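Local coordinates for protein beta-agarase D (Zobellia galactanivorans, PDB 4ASM) that cleaves the beta-1,4-linkages between beta-D-galactose and alpha-L-3,6-anhydro-galactose in agarose as a retaining endo-hydrolase, here represented by its GH16 catalytic domain, at residues T24-F35 and V353-V362; N53-H61 and A120-R128. One frame throughout, in Å; residues are numbered along the deposited sequence.

Interaction 1. Residues T24-F35 and V353-V362. With CA (calcium ion), chain B.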
loop_
_atom_site.group_PDB
_atom_site.type_symbol
_atom_site.label_atom_id
_atom_site.label_comp_id
_atom_site.label_asym_id
_atom_site.label_seq_id
_atom_site.Cartn_x
_atom_site.Cartn_y
_atom_site.Cartn_z
ATOM N N THR A 24 -10.916 23.090 -6.709
ATOM C CA THR A 24 -11.554 21.913 -7.281
ATOM C C THR A 24 -10.461 20.917 -7.647
ATOM O O THR A 24 -9.275 21.260 -7.632
ATOM C CB THR A 24 -12.401 22.228 -8.530
ATOM O OG1 THR A 24 -11.548 22.704 -9.577
ATOM C CG2 THR A 24 -13.462 23.284 -8.225
ATOM N N TRP A 25 -10.873 19.694 -7.969
ATOM C CA TRP A 25 -9.941 18.628 -8.345
ATOM C C TRP A 25 -9.751 18.585 -9.849
ATOM O O TRP A 25 -10.729 18.549 -10.598
ATOM C CB TRP A 25 -10.480 17.279 -7.888
ATOM C CG TRP A 25 -10.499 17.111 -6.417
ATOM C CD1 TRP A 25 -11.598 17.111 -5.610
ATOM C CD2 TRP A 25 -9.367 16.930 -5.559
ATOM N NE1 TRP A 25 -11.223 16.927 -4.298
ATOM C CE2 TRP A 25 -9.857 16.817 -4.237
ATOM C CE3 TRP A 25 -7.985 16.853 -5.781
ATOM C CZ2 TRP A 25 -9.011 16.634 -3.136
ATOM C CZ3 TRP A 25 -7.140 16.673 -4.691
ATOM C CH2 TRP A 25 -7.661 16.544 -3.379
ATOM N N LYS A 26 -8.493 18.590 -10.273
ATOM C CA LYS A 26 -8.152 18.440 -11.682
ATOM C C LYS A 26 -7.596 17.049 -11.969
ATOM O O LYS A 26 -6.597 16.644 -11.375
ATOM C CB LYS A 26 -7.124 19.499 -12.096
ATOM C CG LYS A 26 -6.919 19.586 -13.596
ATOM C CD LYS A 26 -5.765 20.516 -13.904
ATOM C CE LYS A 26 -5.353 20.458 -15.372
ATOM N NZ LYS A 26 -4.119 21.279 -15.612
ATOM N N LEU A 27 -8.235 16.338 -12.894
ATOM C CA LEU A 27 -7.789 15.010 -13.285
ATOM C C LEU A 27 -6.407 15.063 -13.919
ATOM O O LEU A 27 -6.157 15.869 -14.828
ATOM C CB LEU A 27 -8.778 14.362 -14.253
ATOM C CG LEU A 27 -8.406 12.932 -14.660
ATOM C CD1 LEU A 27 -8.548 11.937 -13.491
ATOM C CD2 LEU A 27 -9.225 12.492 -15.876
ATOM N N GLN A 28 -5.516 14.210 -13.418
ATOM C CA GLN A 28 -4.187 14.028 -13.992
ATOM C C GLN A 28 -4.299 12.931 -15.032
ATOM O O GLN A 28 -4.328 11.740 -14.728
ATOM C CB GLN A 28 -3.172 13.699 -12.900
ATOM C CG GLN A 28 -3.160 14.727 -11.784
ATOM C CD GLN A 28 -2.794 16.124 -12.297
ATOM O OE1 GLN A 28 -1.687 16.340 -12.806
ATOM N NE2 GLN A 28 -3.725 17.069 -12.182
ATOM N N THR A 29 -4.454 13.357 -16.280
ATOM C CA THR A 29 -4.848 12.486 -17.372
ATOM C C THR A 29 -3.807 11.402 -17.690
ATOM O O THR A 29 -4.156 10.230 -17.844
ATOM C CB THR A 29 -5.197 13.374 -18.602
ATOM O OG1 THR A 29 -6.544 13.866 -18.442
ATOM C CG2 THR A 29 -5.091 12.629 -19.893
ATOM N N ALA A 30 -2.530 11.773 -17.726
ATOM C CA ALA A 30 -1.493 10.812 -18.094
ATOM C C ALA A 30 -1.326 9.725 -17.035
ATOM O O ALA A 30 -1.109 8.575 -17.364
ATOM C CB ALA A 30 -0.172 11.507 -18.352
ATOM N N ALA A 31 -1.452 10.110 -15.761
ATOM C CA ALA A 31 -1.309 9.138 -14.665
ATOM C C ALA A 31 -2.488 8.184 -14.530
ATOM O O ALA A 31 -2.318 7.027 -14.138
ATOM C CB ALA A 31 -1.096 9.852 -13.348
ATOM N N SER A 32 -3.684 8.689 -14.819
ATOM C CA SER A 32 -4.907 7.928 -14.565
ATOM C C SER A 32 -5.155 6.865 -15.625
ATOM O O SER A 32 -4.739 7.005 -16.772
ATOM C CB SER A 32 -6.090 8.883 -14.453
ATOM O OG SER A 32 -5.846 9.822 -13.423
ATOM N N ASP A 33 -5.843 5.798 -15.240
ATOM C CA ASP A 33 -6.075 4.693 -16.153
ATOM C C ASP A 33 -7.326 3.917 -15.728
ATOM O O ASP A 33 -7.401 3.424 -14.589
ATOM C CB ASP A 33 -4.856 3.754 -16.160
ATOM C CG ASP A 33 -4.815 2.849 -17.373
ATOM O OD1 ASP A 33 -5.871 2.722 -18.055
ATOM O OD2 ASP A 33 -3.745 2.269 -17.633
ATOM N N ASP A 34 -8.308 3.797 -16.618
ATOM C CA ASP A 34 -9.441 2.918 -16.330
ATOM C C ASP A 34 -9.371 1.527 -16.975
ATOM O O ASP A 34 -10.359 0.774 -16.944
ATOM C CB ASP A 34 -10.828 3.599 -16.490
ATOM C CG ASP A 34 -11.100 4.118 -17.887
ATOM O OD1 ASP A 34 -10.235 3.964 -18.779
ATOM O OD2 ASP A 34 -12.208 4.704 -18.062
ATOM N N PHE A 35 -8.199 1.181 -17.529
ATOM C CA PHE A 35 -7.837 -0.206 -17.877
ATOM C C PHE A 35 -8.836 -0.930 -18.783
ATOM O O PHE A 35 -9.117 -2.106 -18.573
ATOM C CB PHE A 35 -7.635 -1.047 -16.599
ATOM C CG PHE A 35 -6.487 -0.580 -15.731
ATOM C CD1 PHE A 35 -5.194 -0.591 -16.234
ATOM C CD2 PHE A 35 -6.688 -0.180 -14.400
ATOM C CE1 PHE A 35 -4.116 -0.188 -15.451
ATOM C CE2 PHE A 35 -5.606 0.218 -13.606
ATOM C CZ PHE A 35 -4.332 0.221 -14.127
ATOM N N VAL A 353 -7.852 -4.580 -10.831
ATOM C CA VAL A 353 -8.064 -3.152 -10.636
ATOM C C VAL A 353 -8.882 -2.610 -11.815
ATOM O O VAL A 353 -8.442 -2.586 -12.967
ATOM C CB VAL A 353 -6.746 -2.358 -10.466
ATOM C CG1 VAL A 353 -7.034 -0.882 -10.198
ATOM C CG2 VAL A 353 -5.872 -2.965 -9.327
ATOM N N ASP A 354 -10.097 -2.190 -11.506
ATOM C CA ASP A 354 -10.994 -1.637 -12.512
ATOM C C ASP A 354 -10.475 -0.301 -13.029
ATOM O O ASP A 354 -10.518 -0.027 -14.238
ATOM C CB ASP A 354 -12.370 -1.496 -11.864
ATOM C CG ASP A 354 -13.468 -1.044 -12.826
ATOM O OD1 ASP A 354 -13.279 -1.052 -14.070
ATOM O OD2 ASP A 354 -14.543 -0.689 -12.316
ATOM N N TRP A 355 -9.981 0.526 -12.113
ATOM C CA TRP A 355 -9.455 1.833 -12.470
ATOM C C TRP A 355 -8.630 2.419 -11.344
ATOM O O TRP A 355 -8.791 2.051 -10.182
ATOM C CB TRP A 355 -10.570 2.802 -12.868
ATOM C CG TRP A 355 -11.750 2.983 -11.933
ATOM C CD1 TRP A 355 -13.004 2.475 -12.132
ATOM C CD2 TRP A 355 -11.839 3.808 -10.743
ATOM N NE1 TRP A 355 -13.852 2.894 -11.134
ATOM C CE2 TRP A 355 -13.168 3.705 -10.270
ATOM C CE3 TRP A 355 -10.920 4.581 -10.013
ATOM C CZ2 TRP A 355 -13.611 4.366 -9.112
ATOM C CZ3 TRP A 355 -11.361 5.238 -8.856
ATOM C CH2 TRP A 355 -12.706 5.131 -8.425
ATOM N N ILE A 356 -7.737 3.330 -11.712
ATOM C CA ILE A 356 -7.014 4.156 -10.768
ATOM C C ILE A 356 -7.010 5.582 -11.308
ATOM O O ILE A 356 -6.668 5.821 -12.475
ATOM C CB ILE A 356 -5.586 3.596 -10.484
ATOM C CG1 ILE A 356 -4.886 4.386 -9.366
ATOM C CG2 ILE A 356 -4.754 3.508 -11.776
ATOM C CD1 ILE A 356 -3.618 3.717 -8.886
ATOM N N ARG A 357 -7.417 6.519 -10.459
ATOM C CA ARG A 357 -7.507 7.916 -10.866
ATOM C C ARG A 357 -6.647 8.780 -9.955
ATOM O O ARG A 357 -6.482 8.487 -8.760
ATOM C CB ARG A 357 -8.971 8.388 -10.853
ATOM C CG ARG A 357 -9.642 8.429 -9.498
ATOM C CD ARG A 357 -11.128 8.747 -9.681
ATOM N NE ARG A 357 -11.869 8.720 -8.428
ATOM C CZ ARG A 357 -13.075 9.254 -8.277
ATOM N NH1 ARG A 357 -13.662 9.888 -9.299
ATOM N NH2 ARG A 357 -13.702 9.129 -7.119
ATOM N N VAL A 358 -6.116 9.855 -10.528
ATOM C CA VAL A 358 -5.191 10.735 -9.837
ATOM C C VAL A 358 -5.671 12.155 -10.085
ATOM O O VAL A 358 -5.892 12.532 -11.244
ATOM C CB VAL A 358 -3.765 10.561 -10.387
ATOM C CG1 VAL A 358 -2.811 11.518 -9.704
ATOM C CG2 VAL A 358 -3.299 9.114 -10.218
ATOM N N TYR A 359 -5.843 12.930 -9.008
ATOM C CA TYR A 359 -6.232 14.346 -9.108
ATOM C C TYR A 359 -5.285 15.236 -8.317
ATOM O O TYR A 359 -4.645 14.800 -7.354
ATOM C CB TYR A 359 -7.631 14.568 -8.537
ATOM C CG TYR A 359 -8.757 13.848 -9.225
ATOM C CD1 TYR A 359 -9.457 14.428 -10.296
ATOM C CD2 TYR A 359 -9.174 12.593 -8.774
ATOM C CE1 TYR A 359 -10.516 13.741 -10.913
ATOM C CE2 TYR A 359 -10.216 11.922 -9.366
ATOM C CZ TYR A 359 -10.897 12.491 -10.440
ATOM O OH TYR A 359 -11.942 11.793 -11.004
ATOM N N LYS A 360 -5.188 16.493 -8.735
ATOM C CA LYS A 360 -4.562 17.499 -7.896
ATOM C C LYS A 360 -5.537 18.658 -7.685
ATOM O O LYS A 360 -6.351 18.937 -8.569
ATOM C CB LYS A 360 -3.249 17.985 -8.515
ATOM C CG LYS A 360 -2.203 16.888 -8.726
ATOM C CD LYS A 360 -0.955 17.419 -9.430
ATOM C CE LYS A 360 -0.090 18.246 -8.499
ATOM N NZ LYS A 360 0.545 17.390 -7.423
ATOM N N PRO A 361 -5.471 19.322 -6.514
ATOM C CA PRO A 361 -6.376 20.431 -6.219
ATOM C C PRO A 361 -5.884 21.711 -6.884
ATOM O O PRO A 361 -4.690 22.036 -6.804
ATOM C CB PRO A 361 -6.279 20.555 -4.698
ATOM C CG PRO A 361 -4.935 20.096 -4.348
ATOM C CD PRO A 361 -4.522 19.074 -5.418
ATOM N N VAL A 362 -6.802 22.412 -7.546
ATOM C CA VAL A 362 -6.474 23.665 -8.225
ATOM C C VAL A 362 -7.501 24.740 -7.865
ATOM O O VAL A 362 -8.682 24.441 -7.670
ATOM C CB VAL A 362 -6.447 23.485 -9.765
ATOM C CG1 VAL A 362 -5.396 22.448 -10.175
ATOM C CG2 VAL A 362 -7.835 23.113 -10.305
HETATM CA CA CA B . -12.135 -0.511 -16.061
HETATM O O HOH W 1 -10.493 25.491 -9.518
HETATM O O HOH W 2 -14.155 -1.690 -16.707
#

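Interaction 2. Residues N53-H61 and A120-R128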
loop_
_atom_site.group_PDB
_atom_site.type_symbol
_atom_site.label_atom_id
_atom_site.label_comp_id
_atom_site.label_asym_id
_atom_site.label_seq_id
_atom_site.Cartn_x
_atom_site.Cartn_y
_atom_site.Cartn_z
ATOM N N ASN A 53 -0.562 5.352 -25.832
ATOM C CA ASN A 53 -0.079 5.807 -24.523
ATOM C C ASN A 53 0.771 4.802 -23.755
ATOM O O ASN A 53 0.464 3.609 -23.685
ATOM C CB ASN A 53 -1.241 6.244 -23.630
ATOM C CG ASN A 53 -1.958 7.470 -24.149
ATOM O OD1 ASN A 53 -1.564 8.077 -25.152
ATOM N ND2 ASN A 53 -3.031 7.846 -23.463
ATOM N N MET A 54 1.854 5.291 -23.181
ATOM C CA MET A 54 2.643 4.489 -22.266
ATOM C C MET A 54 2.291 5.008 -20.887
ATOM O O MET A 54 2.740 6.086 -20.500
ATOM C CB MET A 54 4.132 4.709 -22.507
ATOM C CG MET A 54 4.584 4.464 -23.917
ATOM S SD MET A 54 6.100 5.393 -24.263
ATOM C CE MET A 54 6.656 4.476 -25.710
ATOM N N LYS A 55 1.488 4.257 -20.140
ATOM C CA LYS A 55 1.135 4.691 -18.794
ATOM C C LYS A 55 1.854 3.897 -17.712
ATOM O O LYS A 55 1.980 4.381 -16.594
ATOM C CB LYS A 55 -0.371 4.555 -18.570
ATOM C CG LYS A 55 -1.194 5.569 -19.324
ATOM C CD LYS A 55 -2.656 5.447 -18.975
ATOM C CE LYS A 55 -3.483 6.459 -19.756
ATOM N NZ LYS A 55 -3.399 7.790 -19.099
ATOM N N TRP A 56 2.260 2.675 -18.030
ATOM C CA TRP A 56 2.874 1.771 -17.071
ATOM C C TRP A 56 4.004 1.001 -17.713
ATOM O O TRP A 56 4.062 0.891 -18.948
ATOM C CB TRP A 56 1.861 0.719 -16.572
ATOM C CG TRP A 56 0.569 1.269 -16.061
ATOM C CD1 TRP A 56 -0.541 1.542 -16.788
ATOM C CD2 TRP A 56 0.250 1.599 -14.699
ATOM N NE1 TRP A 56 -1.537 2.023 -15.982
ATOM C CE2 TRP A 56 -1.079 2.079 -14.691
ATOM C CE3 TRP A 56 0.953 1.517 -13.479
ATOM C CZ2 TRP A 56 -1.728 2.503 -13.516
ATOM C CZ3 TRP A 56 0.318 1.939 -12.311
ATOM C CH2 TRP A 56 -1.020 2.424 -12.333
ATOM N N TYR A 57 4.870 0.429 -16.889
ATOM C CA TYR A 57 5.692 -0.708 -17.315
ATOM C C TYR A 57 5.536 -1.873 -16.340
ATOM O O TYR A 57 5.206 -1.679 -15.157
ATOM C CB TYR A 57 7.163 -0.344 -17.579
ATOM C CG TYR A 57 7.874 0.405 -16.483
ATOM C CD1 TYR A 57 7.859 1.794 -16.445
ATOM C CD2 TYR A 57 8.586 -0.274 -15.493
ATOM C CE1 TYR A 57 8.536 2.493 -15.448
ATOM C CE2 TYR A 57 9.260 0.417 -14.491
ATOM C CZ TYR A 57 9.227 1.795 -14.474
ATOM O OH TYR A 57 9.897 2.475 -13.468
ATOM N N ASN A 58 5.760 -3.082 -16.853
ATOM C CA ASN A 58 5.474 -4.317 -16.126
ATOM C C ASN A 58 6.612 -4.776 -15.224
ATOM O O ASN A 58 6.903 -5.985 -15.125
ATOM C CB ASN A 58 5.013 -5.436 -17.089
ATOM C CG ASN A 58 6.064 -5.788 -18.148
ATOM O OD1 ASN A 58 7.062 -5.072 -18.325
ATOM N ND2 ASN A 58 5.839 -6.900 -18.856
ATOM N N LYS A 59 7.217 -3.817 -14.520
ATOM C CA LYS A 59 8.314 -4.122 -13.625
ATOM C C LYS A 59 8.292 -3.178 -12.426
ATOM O O LYS A 59 7.722 -2.101 -12.499
ATOM C CB LYS A 59 9.653 -4.018 -14.400
ATOM C CG LYS A 59 10.891 -4.449 -13.635
ATOM C CD LYS A 59 12.080 -4.468 -14.605
ATOM C CE LYS A 59 13.367 -4.814 -13.880
ATOM N NZ LYS A 59 14.452 -5.155 -14.863
ATOM N N TYR A 60 8.918 -3.619 -11.339
ATOM C CA TYR A 60 9.204 -2.747 -10.209
ATOM C C TYR A 60 9.994 -1.524 -10.677
ATOM O O TYR A 60 10.696 -1.568 -11.680
ATOM C CB TYR A 60 10.029 -3.562 -9.229
ATOM C CG TYR A 60 10.404 -2.916 -7.935
ATOM C CD1 TYR A 60 9.421 -2.484 -7.028
ATOM C CD2 TYR A 60 11.736 -2.798 -7.567
ATOM C CE1 TYR A 60 9.776 -1.937 -5.777
ATOM C CE2 TYR A 60 12.092 -2.238 -6.343
ATOM C CZ TYR A 60 11.113 -1.815 -5.449
ATOM O OH TYR A 60 11.469 -1.267 -4.222
ATOM N N HIS A 61 9.890 -0.437 -9.921
ATOM C CA HIS A 61 10.276 0.893 -10.412
ATOM C C HIS A 61 11.766 1.087 -10.675
ATOM O O HIS A 61 12.621 0.564 -9.951
ATOM C CB HIS A 61 9.728 1.980 -9.455
ATOM C CG HIS A 61 10.440 2.079 -8.133
ATOM N ND1 HIS A 61 10.455 3.251 -7.410
ATOM C CD2 HIS A 61 11.171 1.184 -7.423
ATOM C CE1 HIS A 61 11.145 3.066 -6.300
ATOM N NE2 HIS A 61 11.591 1.823 -6.280
ATOM N N ALA A 120 4.859 -13.358 -8.924
ATOM C CA ALA A 120 3.803 -12.338 -8.820
ATOM C C ALA A 120 4.081 -11.140 -9.716
ATOM O O ALA A 120 5.215 -10.807 -9.964
ATOM C CB ALA A 120 3.686 -11.872 -7.368
ATOM N N GLY A 121 3.043 -10.439 -10.122
ATOM C CA GLY A 121 3.261 -9.262 -10.957
ATOM C C GLY A 121 3.543 -7.996 -10.149
ATOM O O GLY A 121 3.180 -7.888 -8.970
ATOM N N CYS A 122 4.165 -7.027 -10.810
ATOM C CA CYS A 122 4.483 -5.738 -10.214
ATOM C C CYS A 122 4.577 -4.743 -11.348
ATOM O O CYS A 122 5.260 -5.023 -12.341
ATOM C CB CYS A 122 5.826 -5.813 -9.477
ATOM S SG CYS A 122 6.238 -4.318 -8.545
ATOM N N ILE A 123 3.902 -3.603 -11.212
ATOM C CA ILE A 123 3.967 -2.566 -12.235
ATOM C C ILE A 123 4.273 -1.222 -11.618
ATOM O O ILE A 123 3.986 -0.987 -10.439
ATOM C CB ILE A 123 2.657 -2.478 -13.072
ATOM C CG1 ILE A 123 1.514 -1.895 -12.241
ATOM C CG2 ILE A 123 2.299 -3.848 -13.634
ATOM C CD1 ILE A 123 0.223 -1.714 -13.058
ATOM N N THR A 124 4.796 -0.318 -12.452
ATOM C CA THR A 124 5.083 1.065 -12.066
ATOM C C THR A 124 4.454 2.017 -13.097
ATOM O O THR A 124 4.562 1.776 -14.307
ATOM C CB THR A 124 6.594 1.289 -12.096
ATOM O OG1 THR A 124 7.236 0.374 -11.195
ATOM C CG2 THR A 124 6.941 2.697 -11.666
ATOM N N ASN A 125 3.796 3.068 -12.623
ATOM C CA ASN A 125 3.228 4.114 -13.473
ATOM C C ASN A 125 4.319 5.049 -13.975
ATOM O O ASN A 125 5.282 5.346 -13.249
ATOM C CB ASN A 125 2.129 4.864 -12.680
ATOM C CG ASN A 125 1.177 5.656 -13.555
ATOM O OD1 ASN A 125 -0.049 5.424 -13.543
ATOM N ND2 ASN A 125 1.702 6.600 -14.272
ATOM N N LYS A 126 4.190 5.489 -15.232
ATOM C CA LYS A 126 5.244 6.331 -15.829
ATOM C C LYS A 126 5.156 7.795 -15.397
ATOM O O LYS A 126 6.050 8.583 -15.712
ATOM C CB LYS A 126 5.179 6.229 -17.349
ATOM C CG LYS A 126 5.427 4.814 -17.809
ATOM C CD LYS A 126 6.815 4.643 -18.327
ATOM C CE LYS A 126 6.839 4.771 -19.814
ATOM N NZ LYS A 126 8.243 4.655 -20.273
ATOM N N THR A 127 4.079 8.151 -14.697
ATOM C CA THR A 127 3.862 9.510 -14.232
ATOM C C THR A 127 3.930 9.521 -12.715
ATOM O O THR A 127 3.104 8.864 -12.060
ATOM C CB THR A 127 2.504 10.061 -14.705
ATOM O OG1 THR A 127 2.434 9.949 -16.134
ATOM C CG2 THR A 127 2.344 11.540 -14.282
ATOM N N ARG A 128 4.888 10.268 -12.173
ATOM C CA ARG A 128 5.078 10.359 -10.725
ATOM C C ARG A 128 4.078 11.299 -10.080
ATOM O O ARG A 128 3.461 12.130 -10.738
ATOM C CB ARG A 128 6.522 10.761 -10.405
ATOM C CG ARG A 128 7.502 9.658 -10.781
ATOM C CD ARG A 128 8.940 10.039 -10.491
ATOM N NE ARG A 128 9.847 8.946 -10.836
ATOM C CZ ARG A 128 11.071 9.131 -11.322
ATOM N NH1 ARG A 128 11.526 10.369 -11.493
ATOM N NH2 ARG A 128 11.849 8.098 -11.607
HETATM O O HOH W 3 1.364 7.594 -16.875
#

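Interaction 1. Residues T24-F35 and V353-V362
Strand 24-27 runs antiparallel to the C-terminal strand 350-362, and Thr-24 and Lys-26 form hydrogen-bonded pairs with Val-362 and Lys-360. The pairing runs on to Gln-28 N, which donates to Val-358 O; the chain then swings away at Thr-29 and Ala-30, and Ala-31 packs its methyl on Val-358. Pairing resumes as a single bridge, Asp-33 N donating to Ile-356 O at 2.9 Å and Ile-356 N back to Asp-33 O. In between, the side-chain OG of Ser-32 takes the place of a backbone acceptor for Val-358 N (2.9 Å) and itself donates to Gln-28 O, a double role that suits a small hydroxyl.

Leu-27 CD1 lies over the Tyr-359 ring, 4.1 Å from its centroid. Beside them Trp-25 CZ3 meets Pro-361 CD at 3.6 Å, an apolar contact; proline is tolerated because at this non-hydrogen-bonded pair its N owes no bond to Trp-25. Just past the strand, Gln-28 folds back toward Lys-360 (chi2 -61°), and its NE2 donates to Lys-26 O at 3.0 Å from above the carbonyl plane, while Lys-360 N reaches that oxygen from the opposite face. An alanine here is likely to cost Lys-26 O its second donor and uncover Lys-360 CG and CD.

At the far end calcium makes a 2.8 Å approach of Asp-34 O to Asp-354 O tolerable. Asp-354 OD2 forms a salt bridge with Arg-138, leaving OD1 for the ion (2.4 Å). With Asn-36 and a water completing the site, calcium joins strand 350-362 to the loop after strand 24-27 and, through Asp-9 and Gly-89, to the N-terminal segment and the turn before strand 90-96.

Interaction 2. Residues N53-H61 and A120-R128
A short antiparallel pairing on the beta-jelly-roll fold of GH16 enzymes joins strand 56-57 to the end of strand 112-125, and it is largely buried. Tyr-57 and Thr-124 form the hydrogen-bonded pair, with Tyr-57 N to Thr-124 O at 2.9 Å; Trp-56 and Asn-125 form the neighbouring non-hydrogen-bonded pair, and Lys-126 N still reaches Lys-55 O. On its other side the strand pairs with 47-48 through a classic beta bulge, Lys-55 and Trp-56 both facing Phe-48.

The indole of Trp-56 is sandwiched. Ile-123 CD1 sits over one face, 3.8 Å from the centroid of the six-membered ring, and Asn-125 CB lies over the other face. With CG1 of Ile-123 held between its backbone N and carbonyl carbon (chi1 71°), the branch points at the indole. A broad, flat ring suits this place because both faces can be filled, and its NE1 has its partner in Asp-33, of the other contact.

Tyr-57 and Thr-124 run alongside each other in the same direction, so that Thr-124 CB covers one face of the phenol ring while Lys-126 CD meets the ring edge. Beyond them Cys-122 SG approaches the edge of the Tyr-60 ring, 5.3 Å from its centroid. A beta-branched threonine serves twice here: its carbon side packs on the tyrosine, and its hydroxyl OG1 donates to Lys-59 O at 2.8 Å, in the plane of that carbonyl.

How the interactions relate
From the N terminus, strand 24-27 and the loop that follows it pair with the last strand of the domain, so interaction 1 closes a loop of more than 300 residues. Interaction 2 closes a much shorter one, where strand 112-125 returns to strand 56-57, and it is nested wholly inside that larger loop. The two meet through the loop after strand 24-27: Asp-33 OD2 lies 2.8 Å from Trp-56 NE1, and Ser-32 O is equally close to Lys-55 NZ, both probable hydrogen bonds. Ser-32 and Asp-33 therefore tie the pairing of the chain's two ends, with its calcium site, to the 56-57 and 112-125 strands.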